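Local coordinates for protein auracyanin-A (Chloroflexus aurantiacus, PDB 2AAN) that binds a single copper ion and probably serves as a soluble electron acceptor for the membrane-bound alternative complex III, at residues A[54-59]-A[126-131]; A[65-70]-A[131-136]. All blocks are in the same frame, centred on the assembly; numbering follows the deposited sequence.

Interaction 1. Residues A[54-59]-A[126-131]. With CU (copper (II) ion), chain B.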
# COMPACT_ATOMS: atom_id res chain seq x y z
N ALA A 54 14.63 4.98 8.83
CA ALA A 54 14.59 5.19 10.27
C ALA A 54 13.74 6.42 10.57
O ALA A 54 13.36 6.64 11.70
CB ALA A 54 16.01 5.41 10.78
N VAL A 55 13.40 7.21 9.54
CA VAL A 55 12.84 8.55 9.75
C VAL A 55 11.58 8.88 8.94
O VAL A 55 11.12 10.03 8.89
CB VAL A 55 13.94 9.60 9.47
CG1 VAL A 55 15.16 9.36 10.38
CG2 VAL A 55 14.38 9.59 8.00
N GLN A 56 10.99 7.87 8.32
CA GLN A 56 9.79 8.05 7.57
C GLN A 56 8.83 7.08 8.19
O GLN A 56 9.27 6.07 8.77
CB GLN A 56 10.04 7.70 6.13
CG GLN A 56 10.98 8.62 5.45
CD GLN A 56 10.34 9.93 5.05
OE1 GLN A 56 9.12 10.11 5.20
NE2 GLN A 56 11.13 10.81 4.49
N GLN A 57 7.55 7.44 8.12
CA GLN A 57 6.47 6.47 8.24
C GLN A 57 6.03 6.15 6.83
O GLN A 57 6.13 6.98 5.97
CB GLN A 57 5.29 6.97 9.10
CG GLN A 57 4.97 8.41 8.94
CD GLN A 57 3.82 8.88 9.76
OE1 GLN A 57 3.13 8.11 10.42
NE2 GLN A 57 3.58 10.19 9.70
N HIS A 58 5.55 4.93 6.62
CA HIS A 58 4.98 4.52 5.35
C HIS A 58 3.83 3.55 5.60
O HIS A 58 3.82 2.81 6.58
CB HIS A 58 6.00 3.74 4.53
CG HIS A 58 7.19 4.53 4.06
ND1 HIS A 58 7.10 5.55 3.14
CD2 HIS A 58 8.50 4.44 4.40
CE1 HIS A 58 8.30 6.05 2.92
NE2 HIS A 58 9.18 5.37 3.65
N ASN A 59 2.98 3.44 4.59
CA ASN A 59 2.06 2.31 4.52
C ASN A 59 1.99 1.75 3.11
O ASN A 59 2.66 2.25 2.20
CB ASN A 59 0.68 2.67 5.12
CG ASN A 59 0.01 3.85 4.45
OD1 ASN A 59 0.30 4.15 3.32
ND2 ASN A 59 -0.91 4.53 5.16
N PRO A 126 1.44 11.72 4.29
CA PRO A 126 1.43 13.02 3.64
C PRO A 126 2.64 13.26 2.74
O PRO A 126 3.76 13.17 3.20
CB PRO A 126 1.41 14.00 4.83
CG PRO A 126 0.56 13.30 5.82
CD PRO A 126 0.97 11.83 5.68
N GLY A 127 2.38 13.60 1.49
CA GLY A 127 3.44 13.93 0.55
C GLY A 127 4.12 12.78 -0.18
O GLY A 127 4.90 13.01 -1.12
N HIS A 128 3.87 11.53 0.21
CA HIS A 128 4.62 10.41 -0.44
C HIS A 128 4.05 10.01 -1.79
O HIS A 128 4.81 9.71 -2.71
CB HIS A 128 4.69 9.21 0.48
CG HIS A 128 5.52 9.47 1.68
ND1 HIS A 128 5.97 8.46 2.50
CD2 HIS A 128 6.00 10.63 2.19
CE1 HIS A 128 6.69 9.00 3.48
NE2 HIS A 128 6.74 10.31 3.29
N TYR A 129 2.73 9.99 -1.90
CA TYR A 129 2.04 9.87 -3.18
C TYR A 129 2.06 11.27 -3.77
O TYR A 129 1.85 12.24 -3.02
CB TYR A 129 0.59 9.34 -2.99
CG TYR A 129 -0.17 9.25 -4.30
CD1 TYR A 129 -0.03 8.13 -5.12
CD2 TYR A 129 -0.90 10.32 -4.78
CE1 TYR A 129 -0.63 8.05 -6.34
CE2 TYR A 129 -1.53 10.26 -6.05
CZ TYR A 129 -1.41 9.11 -6.81
OH TYR A 129 -2.02 8.98 -8.05
N PRO A 130 2.22 11.40 -5.09
CA PRO A 130 2.21 10.42 -6.19
C PRO A 130 3.51 9.71 -6.49
O PRO A 130 3.50 8.78 -7.28
CB PRO A 130 1.82 11.29 -7.40
CG PRO A 130 2.53 12.57 -7.11
CD PRO A 130 2.35 12.77 -5.63
N LEU A 131 4.62 10.04 -5.85
CA LEU A 131 5.82 9.30 -6.17
C LEU A 131 5.75 7.85 -5.71
O LEU A 131 6.21 6.94 -6.38
CB LEU A 131 7.06 9.95 -5.55
CG LEU A 131 7.61 11.16 -6.29
CD1 LEU A 131 8.63 11.82 -5.37
CD2 LEU A 131 8.24 10.75 -7.59
CU CU B . 5.39 6.46 2.43
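His58 and His128 meet at one copper ion, in the cupredoxin site where ligands from two distant loops converge. The loop between strands 44-50 and 61-63 supplies His58, and the loop between strands 117-122 and 133-138 supplies His128; Cys123 and Met132 complete the metal site. Coordination carries the contact. His58 ND1 and His128 ND1 each lie 2.1 Å from the copper and subtend about 100° there. The metal accounts for the 3.2 Å between His58 ND1 and His128 ND1: both nitrogens spend their lone pairs on it and share no hydrogen bond. Each imidazole is placed by CG standing beside the backbone N and anti to the carbonyl carbon. The rings then lie obliquely, their planes 54° apart, and the two side chains run roughly at right angles.

One polar side chain reaches the edge of His128 away from the copper. The chain of Gln56 folds back at chi2, bringing OE1 to the ring edge near its plane, 3.1 Å from His128 NE2, while the amide is turned 67° against the imidazole. With an alanine here the amide is gone, and His128 would probably lose the polar neighbour at NE2 and be less restrained against swinging about its bond to copper. Outside the contact, Asn51 ND2 is hydrogen-bonded to Gln56 O. A backbone carbonyl also comes near the histidine: Gln57 O approaches the ring obliquely and stops 3.3 Å from His128 CE1.

Interaction 2. Residues A[65-70]-A[131-136]. With SO4 (sulfate ion), chain D.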
# COMPACT_ATOMS: atom_id res chain seq x y z
N GLY A 65 -9.48 1.51 -8.55
CA GLY A 65 -9.67 2.72 -9.37
C GLY A 65 -8.34 3.19 -9.88
O GLY A 65 -7.29 2.60 -9.59
N GLY A 66 -8.34 4.28 -10.61
CA GLY A 66 -7.09 4.71 -11.22
C GLY A 66 -6.31 5.61 -10.32
O GLY A 66 -6.53 5.67 -9.11
N GLU A 67 -5.40 6.36 -10.93
CA GLU A 67 -4.61 7.33 -10.24
C GLU A 67 -5.48 8.41 -9.63
O GLU A 67 -5.15 8.95 -8.59
CB GLU A 67 -3.61 7.98 -11.21
CG GLU A 67 -2.55 7.02 -11.81
CD GLU A 67 -1.41 6.57 -10.87
OE1 GLU A 67 -1.34 7.02 -9.70
OE2 GLU A 67 -0.59 5.75 -11.34
N ALA A 68 -6.57 8.79 -10.29
CA ALA A 68 -7.51 9.75 -9.68
C ALA A 68 -8.09 9.26 -8.33
O ALA A 68 -8.21 10.02 -7.35
CB ALA A 68 -8.63 10.05 -10.66
N GLU A 69 -8.44 7.99 -8.25
CA GLU A 69 -8.97 7.49 -7.00
C GLU A 69 -7.84 7.46 -5.96
O GLU A 69 -8.06 7.81 -4.81
CB GLU A 69 -9.66 6.14 -7.18
CG GLU A 69 -10.37 5.65 -5.92
CD GLU A 69 -11.27 6.73 -5.27
OE1 GLU A 69 -12.02 7.42 -5.99
OE2 GLU A 69 -11.19 6.90 -4.03
N ALA A 70 -6.62 7.08 -6.38
CA ALA A 70 -5.43 7.10 -5.50
C ALA A 70 -5.18 8.50 -4.93
O ALA A 70 -4.93 8.68 -3.72
CB ALA A 70 -4.20 6.64 -6.28
N LEU A 131 4.62 10.04 -5.85
CA LEU A 131 5.82 9.30 -6.17
C LEU A 131 5.75 7.85 -5.71
O LEU A 131 6.21 6.94 -6.38
CB LEU A 131 7.06 9.95 -5.55
CG LEU A 131 7.61 11.16 -6.29
CD1 LEU A 131 8.63 11.82 -5.37
CD2 LEU A 131 8.24 10.75 -7.59
N MET A 132 5.22 7.64 -4.52
CA MET A 132 5.32 6.34 -3.90
C MET A 132 4.11 5.51 -4.33
O MET A 132 3.03 5.52 -3.70
CB MET A 132 5.48 6.52 -2.40
CG MET A 132 5.96 5.25 -1.71
SD MET A 132 6.56 5.54 -0.07
CE MET A 132 6.71 3.82 0.46
N GLN A 133 4.30 4.79 -5.42
CA GLN A 133 3.26 3.96 -5.96
C GLN A 133 3.83 2.79 -6.75
O GLN A 133 4.98 2.81 -7.20
CB GLN A 133 2.31 4.77 -6.86
CG GLN A 133 2.99 5.48 -8.02
CD GLN A 133 2.01 6.01 -9.03
OE1 GLN A 133 1.33 5.24 -9.74
NE2 GLN A 133 1.93 7.35 -9.14
N GLY A 134 3.00 1.78 -6.91
CA GLY A 134 3.32 0.65 -7.73
C GLY A 134 2.05 -0.01 -8.25
O GLY A 134 0.95 0.53 -8.11
N LYS A 135 2.24 -1.19 -8.83
CA LYS A 135 1.19 -1.90 -9.53
C LYS A 135 1.11 -3.37 -9.08
O LYS A 135 2.12 -4.04 -9.05
CB LYS A 135 1.53 -1.85 -11.02
CG LYS A 135 0.54 -2.40 -11.99
CD LYS A 135 1.00 -2.08 -13.42
CE LYS A 135 2.08 -3.07 -13.90
NZ LYS A 135 2.56 -2.74 -15.30
N LEU A 136 -0.09 -3.84 -8.74
CA LEU A 136 -0.34 -5.24 -8.45
C LEU A 136 -1.03 -5.85 -9.69
O LEU A 136 -2.08 -5.40 -10.09
CB LEU A 136 -1.25 -5.39 -7.23
CG LEU A 136 -1.64 -6.85 -6.96
CD1 LEU A 136 -0.46 -7.60 -6.37
CD2 LEU A 136 -2.84 -6.94 -6.04
S SO4 D . -0.05 -3.43 -17.37
O1 SO4 D . 0.10 -2.28 -16.50
O2 SO4 D . -1.26 -3.26 -18.18
O3 SO4 D . -0.14 -4.68 -16.62
O4 SO4 D . 1.12 -3.49 -18.24
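Glu67 and Gln133 face each other across a gap between two backbones that never touch, the first turn of helix 67-80, N-capped by Gly66, and the opening residues of strand 133-138. Ala70 N closes the first turn, donating to Gly66 O at 3.1 Å.

Two side chains span the gap, advancing from opposite directions. Glu67 bends at chi2 (-75°), which carries its carboxylate off the helix and over toward the strand. Gln133 reaches back with a chain extended beyond CG, its first torsion (58°) setting CG between the backbone N and the carbonyl carbon. Carboxylate and amide meet with their planes 51° apart. The atom modelled as Gln133 OE1 lies 2.6 Å from Glu67 OE2, but the amide is probably turned over in the model, so the identity of that end is doubtful. The carboxylate has a surer partner in the hydroxyl of Tyr129, hydrogen-bonded to Glu67 OE1. Leu120 of strand 117-122 touches both side chains.

Farther along the strand, Lys135 reaches outward, bent at chi3, and Lys135 NZ donates to sulfate O1 at 2.8 Å; this ion probably comes from the crystallisation liquor. Just before the strand, the stretched chain of Met132 runs inward instead and brings its SD to the copper site. The arrangement belongs to the cupredoxin fold: a helix inserted between strands 61-63 and 94-97 meets, through a polar surface contact, the strand that follows the methionine ligand of the blue copper site.

The two interactions use the same loop-to-strand passage, sharing Leu131, but lie at different depths. Interaction 1 is partly buried, its two histidines enclosed and fixed by metal coordination; interaction 2 is a surface contact in which a carboxylate and an amide meet, with no metal at the junction. One joins two copper-binding loops, the other helix 67-80 to strand 133-138. They also touch each other. A probable hydrogen bond (Tyr129 OH to Glu67 OE1, 2.6 Å) links the ligand loop to the helix, where Tyr129 OH also packs on Ala70 CB, and Met132 CE packs 3.2 Å from His58 ND1, so that the segment carrying the surface contact also contributes to the copper site.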